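Local structure of putative reductase (Peptoclostridium difficile, 5J6C) at residues W71-V76 with I104-D109; Q87-G92 with I152-Y157; S138-V143 with S169-I174. The protein binds flavin mononucleotide and probably catalyses FMN-dependent reduction of nitro compounds, a chemistry linked to the antibiotic metronidazole. All coordinates share one frame; numbering follows the deposited sequence.

Contact 1: W71-V76 with I104-D109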
loop_
_atom_site.group_PDB
_atom_site.type_symbol
_atom_site.label_atom_id
_atom_site.label_comp_id
_atom_site.label_asym_id
_atom_site.label_seq_id
_atom_site.Cartn_x
_atom_site.Cartn_y
_atom_site.Cartn_z
ATOM N N TRP A 71 -11.833 -4.503 1.918
ATOM C CA TRP A 71 -11.787 -3.429 2.891
ATOM C C TRP A 71 -13.155 -2.768 3.078
ATOM O O TRP A 71 -14.105 -3.005 2.329
ATOM C CB TRP A 71 -10.752 -2.377 2.491
ATOM C CG TRP A 71 -10.495 -2.188 0.995
ATOM C CD1 TRP A 71 -9.319 -2.426 0.342
ATOM C CD2 TRP A 71 -11.405 -1.697 -0.000
ATOM N NE1 TRP A 71 -9.441 -2.129 -0.988
ATOM C CE2 TRP A 71 -10.711 -1.675 -1.227
ATOM C CE3 TRP A 71 -12.738 -1.275 0.025
ATOM C CZ2 TRP A 71 -11.304 -1.245 -2.421
ATOM C CZ3 TRP A 71 -13.317 -0.848 -1.156
ATOM C CH2 TRP A 71 -12.602 -0.846 -2.362
ATOM N N GLU A 72 -13.245 -1.960 4.137
ATOM C CA GLU A 72 -14.325 -1.002 4.371
ATOM C C GLU A 72 -13.737 0.178 5.129
ATOM O O GLU A 72 -12.693 0.065 5.776
ATOM C CB GLU A 72 -15.504 -1.583 5.172
ATOM C CG GLU A 72 -15.856 -3.008 4.815
ATOM C CD GLU A 72 -17.335 -3.251 4.717
ATOM O OE1 GLU A 72 -18.110 -2.283 4.887
ATOM O OE2 GLU A 72 -17.715 -4.422 4.480
ATOM N N PHE A 73 -14.423 1.311 5.052
ATOM C CA PHE A 73 -13.915 2.566 5.589
ATOM C C PHE A 73 -14.923 3.156 6.562
ATOM O O PHE A 73 -16.119 3.233 6.264
ATOM C CB PHE A 73 -13.593 3.534 4.446
ATOM C CG PHE A 73 -12.741 2.908 3.374
ATOM C CD1 PHE A 73 -11.376 2.723 3.569
ATOM C CD2 PHE A 73 -13.308 2.448 2.202
ATOM C CE1 PHE A 73 -10.584 2.120 2.591
ATOM C CE2 PHE A 73 -12.536 1.842 1.223
ATOM C CZ PHE A 73 -11.169 1.677 1.412
ATOM N N ILE A 74 -14.441 3.534 7.736
ATOM C CA ILE A 74 -15.244 4.224 8.730
ATOM C C ILE A 74 -14.699 5.639 8.837
ATOM O O ILE A 74 -13.589 5.865 9.346
ATOM C CB ILE A 74 -15.234 3.505 10.087
ATOM C CG1 ILE A 74 -15.624 2.037 9.900
ATOM C CG2 ILE A 74 -16.196 4.199 11.056
ATOM C CD1 ILE A 74 -15.579 1.236 11.187
ATOM N N VAL A 75 -15.479 6.583 8.324
ATOM C CA VAL A 75 -15.175 8.001 8.425
ATOM C C VAL A 75 -15.584 8.496 9.805
ATOM O O VAL A 75 -16.736 8.326 10.226
ATOM C CB VAL A 75 -15.908 8.781 7.322
ATOM C CG1 VAL A 75 -15.667 10.292 7.452
ATOM C CG2 VAL A 75 -15.507 8.256 5.953
ATOM N N VAL A 76 -14.653 9.133 10.510
ATOM C CA VAL A 76 -14.906 9.619 11.861
ATOM C C VAL A 76 -14.582 11.103 11.913
ATOM O O VAL A 76 -13.448 11.502 11.630
ATOM C CB VAL A 76 -14.084 8.852 12.909
ATOM C CG1 VAL A 76 -14.409 9.366 14.303
ATOM C CG2 VAL A 76 -14.374 7.364 12.787
ATOM N N ILE A 104 -10.027 8.331 8.972
ATOM C CA ILE A 104 -10.616 7.204 8.261
ATOM C C ILE A 104 -9.994 5.938 8.828
ATOM O O ILE A 104 -8.780 5.734 8.710
ATOM C CB ILE A 104 -10.392 7.278 6.744
ATOM C CG1 ILE A 104 -10.951 8.581 6.170
ATOM C CG2 ILE A 104 -11.033 6.066 6.068
ATOM C CD1 ILE A 104 -10.693 8.711 4.709
ATOM N N VAL A 105 -10.819 5.105 9.448
ATOM C CA VAL A 105 -10.401 3.797 9.943
ATOM C C VAL A 105 -10.578 2.800 8.807
ATOM O O VAL A 105 -11.678 2.681 8.253
ATOM C CB VAL A 105 -11.222 3.391 11.177
ATOM C CG1 VAL A 105 -10.753 2.038 11.729
ATOM C CG2 VAL A 105 -11.129 4.480 12.228
ATOM N N ILE A 106 -9.495 2.105 8.443
ATOM C CA ILE A 106 -9.514 1.091 7.388
ATOM C C ILE A 106 -9.653 -0.287 8.034
ATOM O O ILE A 106 -8.751 -0.752 8.743
ATOM C CB ILE A 106 -8.263 1.136 6.506
ATOM C CG1 ILE A 106 -8.164 2.442 5.718
ATOM C CG2 ILE A 106 -8.304 -0.012 5.530
ATOM C CD1 ILE A 106 -7.242 3.435 6.328
ATOM N N ILE A 107 -10.776 -0.952 7.767
ATOM C CA ILE A 107 -11.032 -2.301 8.253
ATOM C C ILE A 107 -11.156 -3.215 7.044
ATOM O O ILE A 107 -11.317 -2.764 5.910
ATOM C CB ILE A 107 -12.303 -2.385 9.130
ATOM C CG1 ILE A 107 -13.553 -2.153 8.273
ATOM C CG2 ILE A 107 -12.215 -1.409 10.303
ATOM C CD1 ILE A 107 -14.882 -2.318 9.026
ATOM N N ALA A 108 -11.072 -4.518 7.294
ATOM C CA ALA A 108 -11.132 -5.483 6.210
ATOM C C ALA A 108 -11.815 -6.748 6.695
ATOM O O ALA A 108 -11.603 -7.185 7.830
ATOM C CB ALA A 108 -9.740 -5.811 5.676
ATOM N N ASP A 109 -12.646 -7.318 5.830
ATOM C CA ASP A 109 -13.287 -8.605 6.088
ATOM C C ASP A 109 -12.228 -9.695 5.974
ATOM O O ASP A 109 -11.859 -10.104 4.872
ATOM C CB ASP A 109 -14.436 -8.808 5.104
ATOM C CG ASP A 109 -15.195 -10.114 5.324
ATOM O OD1 ASP A 109 -16.129 -10.356 4.532
ATOM O OD2 ASP A 109 -14.869 -10.899 6.255
#
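Two antiparallel strands of the central sheet of the nitroreductase fold meet here, the strand 71-76, outermost of the sheet within this chain, and its neighbour 104-109, their axes 4.4 Å apart at closest approach. Glu72 with Ile107 and Ile74 with Val105 form the hydrogen-bonded pairs, each closed by two backbone bonds. The bond from Glu72 N to Ile107 O is short at 2.7 Å, and its donor stands well above the carbonyl plane, whereas Ile74 N meets Val105 O at 2.9 Å within that plane. Trp71, Phe73 and Val75 lie opposite Ala108, Ile106 and Ile104 in the non-hydrogen-bonded pairs, with Phe73 CA adding a C-H...O contact to Val105 O.

On the face that bears Trp71 and Phe73, the CD1 edge of the phenyl ring meets Ile106 CG1 at 3.9 Å in the plane of the ring, the two side chains lying alongside and pointing the same way. Two residues earlier on the same face, Ile104 CG2 reaches Phe73 CB, also at 3.9 Å. Phe73 CZ lies over one face of the Trp71 indole, 3.5 Å from its plane and toward the rim. On the other face of the sheet Ile107 holds CG1 between its backbone N and carbonyl carbon (chi1 69°), which sets CG1 3.7 Å from Glu72 CB, while Ile74 CD1 touches Ile107 CD1 farther out. The carboxylate of Glu72 turns to the second subunit, where OE1 is hydrogen-bonded to His197 of that chain.

The aromatic face is covered by helices 49-60 and 116-133, through residues such as Ala59 and Ala123. Strand 168-177 flanks 104-109 on its other side, and beyond 71-76 a parallel strand of the second subunit carries the sheet across the dimer interface.

Contact 2: Q87-G92 with I152-Y157. With FMN (flavin mononucleotide), chain C.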
loop_
_atom_site.group_PDB
_atom_site.type_symbol
_atom_site.label_atom_id
_atom_site.label_comp_id
_atom_site.label_asym_id
_atom_site.label_seq_id
_atom_site.Cartn_x
_atom_site.Cartn_y
_atom_site.Cartn_z
ATOM N N GLN A 87 -6.791 6.958 22.050
ATOM C CA GLN A 87 -6.352 6.094 23.139
ATOM C C GLN A 87 -6.158 4.637 22.716
ATOM O O GLN A 87 -5.973 3.779 23.582
ATOM C CB GLN A 87 -7.364 6.157 24.290
ATOM C CG GLN A 87 -7.188 7.331 25.239
ATOM C CD GLN A 87 -5.915 7.225 26.054
ATOM O OE1 GLN A 87 -4.937 7.923 25.783
ATOM N NE2 GLN A 87 -5.913 6.338 27.052
ATOM N N CYS A 88 -6.188 4.332 21.412
ATOM C CA CYS A 88 -6.215 2.930 20.993
ATOM C C CYS A 88 -4.908 2.209 21.289
ATOM O O CYS A 88 -4.894 0.979 21.378
ATOM C CB CYS A 88 -6.537 2.815 19.501
ATOM S SG CYS A 88 -5.246 3.421 18.403
ATOM N N ARG A 89 -3.817 2.945 21.433
ATOM C CA ARG A 89 -2.547 2.403 21.897
ATOM C C ARG A 89 -2.134 3.283 23.075
ATOM O O ARG A 89 -1.654 4.410 22.887
ATOM C CB ARG A 89 -1.526 2.389 20.770
ATOM C CG ARG A 89 -1.937 1.432 19.647
ATOM C CD ARG A 89 -1.183 1.694 18.346
ATOM N NE ARG A 89 0.257 1.625 18.528
ATOM C CZ ARG A 89 1.134 2.048 17.629
ATOM N NH1 ARG A 89 0.707 2.577 16.489
ATOM N NH2 ARG A 89 2.426 1.964 17.871
ATOM N N THR A 90 -2.375 2.778 24.293
ATOM C CA THR A 90 -2.162 3.579 25.496
ATOM C C THR A 90 -0.712 3.981 25.667
ATOM O O THR A 90 -0.428 4.926 26.409
ATOM C CB THR A 90 -2.605 2.826 26.762
ATOM O OG1 THR A 90 -1.805 1.639 26.925
ATOM C CG2 THR A 90 -4.070 2.466 26.672
ATOM N N LYS A 91 0.215 3.281 25.018
ATOM C CA LYS A 91 1.623 3.605 25.165
ATOM C C LYS A 91 2.142 4.492 24.040
ATOM O O LYS A 91 3.347 4.730 23.965
ATOM C CB LYS A 91 2.433 2.316 25.295
ATOM C CG LYS A 91 1.998 1.506 26.543
ATOM C CD LYS A 91 2.985 0.407 26.942
ATOM C CE LYS A 91 2.310 -0.649 27.832
ATOM N NZ LYS A 91 1.668 -0.065 29.049
ATOM N N GLY A 92 1.257 5.009 23.185
ATOM C CA GLY A 92 1.657 5.933 22.141
ATOM C C GLY A 92 1.419 5.398 20.744
ATOM O O GLY A 92 1.373 4.179 20.542
ATOM N N ILE A 152 -4.873 -6.105 25.866
ATOM C CA ILE A 152 -5.927 -5.890 24.877
ATOM C C ILE A 152 -5.291 -5.477 23.552
ATOM O O ILE A 152 -4.398 -4.622 23.529
ATOM C CB ILE A 152 -6.936 -4.834 25.370
ATOM C CG1 ILE A 152 -7.655 -5.342 26.629
ATOM C CG2 ILE A 152 -7.953 -4.479 24.275
ATOM C CD1 ILE A 152 -8.435 -4.264 27.396
ATOM N N GLU A 153 -5.737 -6.097 22.458
ATOM C CA GLU A 153 -5.309 -5.679 21.126
ATOM C C GLU A 153 -5.925 -4.333 20.752
ATOM O O GLU A 153 -7.078 -4.046 21.087
ATOM C CB GLU A 153 -5.711 -6.712 20.078
ATOM C CG GLU A 153 -4.939 -8.009 20.103
ATOM C CD GLU A 153 -5.496 -8.991 19.076
ATOM O OE1 GLU A 153 -4.897 -10.070 18.883
ATOM O OE2 GLU A 153 -6.544 -8.672 18.461
ATOM N N ALA A 154 -5.160 -3.504 20.040
ATOM C CA ALA A 154 -5.730 -2.242 19.560
ATOM C C ALA A 154 -6.913 -2.497 18.632
ATOM O O ALA A 154 -7.919 -1.774 18.677
ATOM C CB ALA A 154 -4.659 -1.396 18.860
ATOM N N ASP A 155 -6.806 -3.527 17.787
ATOM C CA ASP A 155 -7.923 -3.953 16.947
ATOM C C ASP A 155 -9.208 -4.112 17.759
ATOM O O ASP A 155 -10.239 -3.516 17.435
ATOM C CB ASP A 155 -7.562 -5.271 16.257
ATOM C CG ASP A 155 -8.763 -5.951 15.636
ATOM O OD1 ASP A 155 -9.342 -5.363 14.712
ATOM O OD2 ASP A 155 -9.119 -7.077 16.059
ATOM N N LYS A 156 -9.149 -4.898 18.834
ATOM C CA LYS A 156 -10.340 -5.171 19.636
ATOM C C LYS A 156 -10.883 -3.898 20.274
ATOM O O LYS A 156 -12.099 -3.675 20.301
ATOM C CB LYS A 156 -10.009 -6.223 20.700
ATOM C CG LYS A 156 -11.100 -6.445 21.745
ATOM C CD LYS A 156 -12.323 -7.066 21.099
ATOM C CE LYS A 156 -13.357 -7.499 22.121
ATOM N NZ LYS A 156 -14.533 -8.141 21.454
ATOM N N TYR A 157 -9.996 -3.043 20.784
ATOM C CA TYR A 157 -10.440 -1.773 21.355
ATOM C C TYR A 157 -11.226 -0.943 20.337
ATOM O O TYR A 157 -12.310 -0.426 20.642
ATOM C CB TYR A 157 -9.234 -1.001 21.877
ATOM C CG TYR A 157 -9.582 0.354 22.416
ATOM C CD1 TYR A 157 -10.047 0.508 23.714
ATOM C CD2 TYR A 157 -9.451 1.491 21.623
ATOM C CE1 TYR A 157 -10.371 1.762 24.213
ATOM C CE2 TYR A 157 -9.775 2.752 22.113
ATOM C CZ TYR A 157 -10.232 2.882 23.410
ATOM O OH TYR A 157 -10.560 4.135 23.892
HETATM N N1 FMN C . 3.231 7.399 12.623
HETATM C C2 FMN C . 2.756 7.523 13.917
HETATM O O2 FMN C . 2.865 8.580 14.521
HETATM N N3 FMN C . 2.146 6.465 14.554
HETATM C C4 FMN C . 2.019 5.250 13.912
HETATM O O4 FMN C . 1.484 4.290 14.462
HETATM C C4A FMN C . 2.510 5.109 12.626
HETATM N N5 FMN C . 2.364 3.893 12.002
HETATM C C5A FMN C . 2.805 3.743 10.715
HETATM C C6 FMN C . 2.654 2.506 10.102
HETATM C C7 FMN C . 3.087 2.334 8.813
HETATM C C7M FMN C . 2.914 1.005 8.147
HETATM C C8 FMN C . 3.676 3.381 8.142
HETATM C C8M FMN C . 4.133 3.178 6.739
HETATM C C9 FMN C . 3.836 4.616 8.742
HETATM C C9A FMN C . 3.399 4.799 10.048
HETATM N N10 FMN C . 3.551 6.024 10.680
HETATM C C10 FMN C . 3.106 6.186 11.976
HETATM C "C1'" FMN C . 4.195 7.174 9.959
HETATM C "C2'" FMN C . 5.723 7.028 9.917
HETATM O "O2'" FMN C . 6.299 7.442 11.143
HETATM C "C3'" FMN C . 6.291 7.833 8.745
HETATM O "O3'" FMN C . 5.605 7.471 7.570
HETATM C "C4'" FMN C . 7.788 7.586 8.540
HETATM O "O4'" FMN C . 8.481 7.998 9.699
HETATM C "C5'" FMN C . 8.302 8.349 7.316
HETATM O "O5'" FMN C . 8.156 9.730 7.566
HETATM P P FMN C . 7.221 10.631 6.617
HETATM O O1P FMN C . 5.897 9.926 6.410
HETATM O O2P FMN C . 6.969 11.982 7.249
HETATM O O3P FMN C . 7.936 10.768 5.297
#
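Tyr157 turns its ring on Cys88 of the loop 87-92. With CG anti to the backbone N (chi1 177°), the phenol extends from the helix and brings its CD2 side against Cys88, 3.6 Å from CA and 3.8 Å from CB. Its ring also has Gln87 O over one face. The hydroxyl reaches past Gln87, whose CB lies 3.8 Å from Tyr157 OH, to a hydrogen bond with the carbonyl of Asn84. One turn earlier in the helix, the methyl of Ala154 rests 3.5 Å from Cys88 O and 4.0 Å from Arg89 CG, touching the aliphatic base of the arginine.

The first turn of helix 154-162, with Glu153 at its N-cap position, packs here on a loop that lines the FMN pocket. No hydrogen bond joins the two segments. Arg89 continues past Ala154 and bends at chi3 (57°), bringing the guanidinium edge to the flavin: NH1 donates to FMN O4 at 2.8 Å in a short but bent bond (138° at the hydrogen), with the oxygen in the guanidinium plane. Gly92 O lies over one face of the same group. Within the loop, a type I turn from Arg89 to Gly92 is closed by Gly92 N bonding to Arg89 O at 3.0 Å.

Contact 3: S138-V143 with S169-I174. With FMN (flavin mononucleotide), chain C.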
loop_
_atom_site.group_PDB
_atom_site.type_symbol
_atom_site.label_atom_id
_atom_site.label_comp_id
_atom_site.label_asym_id
_atom_site.label_seq_id
_atom_site.Cartn_x
_atom_site.Cartn_y
_atom_site.Cartn_z
ATOM N N SER A 138 -1.597 14.106 6.503
ATOM C CA SER A 138 -2.172 12.908 7.103
ATOM C C SER A 138 -1.080 12.108 7.797
ATOM O O SER A 138 0.116 12.346 7.609
ATOM C CB SER A 138 -2.916 12.053 6.054
ATOM O OG SER A 138 -2.015 11.360 5.198
ATOM N N CYS A 139 -1.508 11.151 8.620
ATOM C CA CYS A 139 -0.575 10.259 9.285
ATOM C C CYS A 139 -1.233 8.907 9.500
ATOM O O CYS A 139 -2.389 8.830 9.929
ATOM C CB CYS A 139 -0.102 10.822 10.624
ATOM S SG CYS A 139 1.331 9.884 11.201
ATOM N N TRP A 140 -0.492 7.854 9.189
ATOM C CA TRP A 140 -0.950 6.492 9.395
ATOM C C TRP A 140 -0.767 6.129 10.864
ATOM O O TRP A 140 0.288 6.388 11.449
ATOM C CB TRP A 140 -0.150 5.566 8.472
ATOM C CG TRP A 140 -0.340 4.065 8.525
ATOM C CD1 TRP A 140 -0.268 3.253 9.623
ATOM C CD2 TRP A 140 -0.541 3.189 7.392
ATOM N NE1 TRP A 140 -0.430 1.933 9.245
ATOM C CE2 TRP A 140 -0.610 1.872 7.886
ATOM C CE3 TRP A 140 -0.694 3.404 6.014
ATOM C CZ2 TRP A 140 -0.815 0.765 7.052
ATOM C CZ3 TRP A 140 -0.899 2.307 5.184
ATOM C CH2 TRP A 140 -0.961 1.001 5.710
ATOM N N ILE A 141 -1.798 5.557 11.469
ATOM C CA ILE A 141 -1.728 5.053 12.835
ATOM C C ILE A 141 -1.868 3.538 12.752
ATOM O O ILE A 141 -2.943 3.032 12.408
ATOM C CB ILE A 141 -2.816 5.670 13.725
ATOM C CG1 ILE A 141 -2.643 7.188 13.786
ATOM C CG2 ILE A 141 -2.783 5.055 15.127
ATOM C CD1 ILE A 141 -3.762 7.876 14.491
ATOM N N GLN A 142 -0.783 2.814 13.044
ATOM C CA GLN A 142 -0.787 1.359 12.933
ATOM C C GLN A 142 -1.690 0.738 13.997
ATOM O O GLN A 142 -1.596 1.088 15.175
ATOM C CB GLN A 142 0.640 0.829 13.074
ATOM C CG GLN A 142 0.792 -0.660 12.860
ATOM C CD GLN A 142 0.406 -1.107 11.450
ATOM O OE1 GLN A 142 0.540 -0.350 10.491
ATOM N NE2 GLN A 142 -0.074 -2.345 11.325
ATOM N N VAL A 143 -2.550 -0.206 13.585
ATOM C CA VAL A 143 -3.438 -0.937 14.489
ATOM C C VAL A 143 -3.121 -2.429 14.513
ATOM O O VAL A 143 -2.936 -3.022 15.587
ATOM C CB VAL A 143 -4.924 -0.703 14.132
ATOM C CG1 VAL A 143 -5.830 -1.577 15.015
ATOM C CG2 VAL A 143 -5.267 0.782 14.296
ATOM N N SER A 169 -11.172 -7.064 10.752
ATOM C CA SER A 169 -9.964 -6.675 11.456
ATOM C C SER A 169 -9.615 -5.229 11.103
ATOM O O SER A 169 -9.846 -4.785 9.976
ATOM C CB SER A 169 -8.808 -7.611 11.090
ATOM O OG SER A 169 -7.658 -7.294 11.845
ATOM N N VAL A 170 -9.040 -4.500 12.061
ATOM C CA VAL A 170 -8.675 -3.098 11.867
ATOM C C VAL A 170 -7.217 -3.025 11.455
ATOM O O VAL A 170 -6.336 -3.524 12.161
ATOM C CB VAL A 170 -8.927 -2.254 13.127
ATOM C CG1 VAL A 170 -8.631 -0.780 12.827
ATOM C CG2 VAL A 170 -10.357 -2.421 13.605
ATOM N N GLU A 171 -6.959 -2.406 10.304
ATOM C CA GLU A 171 -5.605 -2.303 9.779
ATOM C C GLU A 171 -4.882 -1.091 10.345
ATOM O O GLU A 171 -3.781 -1.214 10.892
ATOM C CB GLU A 171 -5.631 -2.229 8.245
ATOM C CG GLU A 171 -4.297 -1.822 7.631
ATOM C CD GLU A 171 -3.161 -2.761 8.011
ATOM O OE1 GLU A 171 -2.021 -2.290 8.188
ATOM O OE2 GLU A 171 -3.404 -3.974 8.145
ATOM N N CYS A 172 -5.505 0.079 10.253
ATOM C CA CYS A 172 -4.862 1.328 10.622
ATOM C C CYS A 172 -5.923 2.417 10.637
ATOM O O CYS A 172 -7.018 2.246 10.087
ATOM C CB CYS A 172 -3.746 1.690 9.631
ATOM S SG CYS A 172 -4.366 1.974 7.935
ATOM N N ILE A 173 -5.590 3.526 11.285
ATOM C CA ILE A 173 -6.365 4.760 11.208
ATOM C C ILE A 173 -5.545 5.791 10.440
ATOM O O ILE A 173 -4.345 5.957 10.699
ATOM C CB ILE A 173 -6.717 5.294 12.605
ATOM C CG1 ILE A 173 -7.216 4.162 13.507
ATOM C CG2 ILE A 173 -7.767 6.402 12.500
ATOM C CD1 ILE A 173 -7.775 4.656 14.801
ATOM N N ILE A 174 -6.184 6.488 9.501
ATOM C CA ILE A 174 -5.557 7.623 8.827
ATOM C C ILE A 174 -6.180 8.887 9.403
ATOM O O ILE A 174 -7.377 9.130 9.217
ATOM C CB ILE A 174 -5.729 7.582 7.301
ATOM C CG1 ILE A 174 -5.258 6.250 6.713
ATOM C CG2 ILE A 174 -4.952 8.734 6.661
ATOM C CD1 ILE A 174 -3.762 6.040 6.795
HETATM N N1 FMN C . 3.231 7.399 12.623
HETATM C C2 FMN C . 2.756 7.523 13.917
HETATM O O2 FMN C . 2.865 8.580 14.521
HETATM N N3 FMN C . 2.146 6.465 14.554
HETATM C C4 FMN C . 2.019 5.250 13.912
HETATM O O4 FMN C . 1.484 4.290 14.462
HETATM C C4A FMN C . 2.510 5.109 12.626
HETATM N N5 FMN C . 2.364 3.893 12.002
HETATM C C5A FMN C . 2.805 3.743 10.715
HETATM C C6 FMN C . 2.654 2.506 10.102
HETATM C C7 FMN C . 3.087 2.334 8.813
HETATM C C7M FMN C . 2.914 1.005 8.147
HETATM C C8 FMN C . 3.676 3.381 8.142
HETATM C C8M FMN C . 4.133 3.178 6.739
HETATM C C9 FMN C . 3.836 4.616 8.742
HETATM C C9A FMN C . 3.399 4.799 10.048
HETATM N N10 FMN C . 3.551 6.024 10.680
HETATM C C10 FMN C . 3.106 6.186 11.976
HETATM C "C1'" FMN C . 4.195 7.174 9.959
HETATM C "C2'" FMN C . 5.723 7.028 9.917
HETATM O "O2'" FMN C . 6.299 7.442 11.143
HETATM C "C3'" FMN C . 6.291 7.833 8.745
HETATM O "O3'" FMN C . 5.605 7.471 7.570
HETATM C "C4'" FMN C . 7.788 7.586 8.540
HETATM O "O4'" FMN C . 8.481 7.998 9.699
HETATM C "C5'" FMN C . 8.302 8.349 7.316
HETATM O "O5'" FMN C . 8.156 9.730 7.566
HETATM P P FMN C . 7.221 10.631 6.617
HETATM O O1P FMN C . 5.897 9.926 6.410
HETATM O O2P FMN C . 6.969 11.982 7.249
HETATM O O3P FMN C . 7.936 10.768 5.297
#
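Trp140 lies between Cys172 and the flavin, at the apolar centre of an antiparallel strand pair in the nitroreductase sheet. Over one face of the indole, Cys172 SG stands 3.9 Å from the centroid of the six-membered ring, a sulfur-aromatic contact, and CB makes a CH-pi contact with the five-membered ring. The opposite face receives the dimethylbenzene side of FMN, whose C7M is 3.5 Å above the indole plane. Ile174 CD1 touches Trp140 CB at 4.0 Å. On the other face of the sheet Ile141 packs on Ile173, CB to CB; just past the strand, Val143 CG1 meets Val170 CG1 at 3.6 Å.

In the hydrogen-bonded pair, Ile141 N reaches Ile173 O at 2.7 Å, nearly in line with the carbonyl bond, and Val143 N adds a longer bond to Glu171 O. At the polar edge Glu171 OE1 approaches the rim of the indole at CZ2, its carboxylate turned 70° from the ring. Gln142 NE2 is shared between Arg144 O and Glu118 of the second subunit. With CG anti to the backbone N and a bend at chi2 (62°), Gln142 folds OE1 back to Trp140 NE1 at 2.8 Å, while Gln142 N donates to FMN O4 at 3.1 Å.

Overall arrangement
Contacts 1 and 3 are the two outer pairings of a single antiparallel sheet, ordered 71-76, 102-109, 168-177, 137-142. Their centres lie about 9 Å apart, and the two inner strands bond directly, Ile104 N to Ile174 O at 2.8 Å. Contact 1 closes along the chain before contact 3 opens, whereas the segments of contact 2 alternate with those of both. Contact 2 lies off the sheet, about 11 Å from contact 3 and 16 Å from contact 1 between centres. Helix 154-162 joins it to contact 3, Asp155 OD1 accepting from Val170 N. Contacts 2 and 3 both meet FMN, whereas contacts 1 and 3 both reach the second subunit, so the sheet connects flavin pocket and dimer interface.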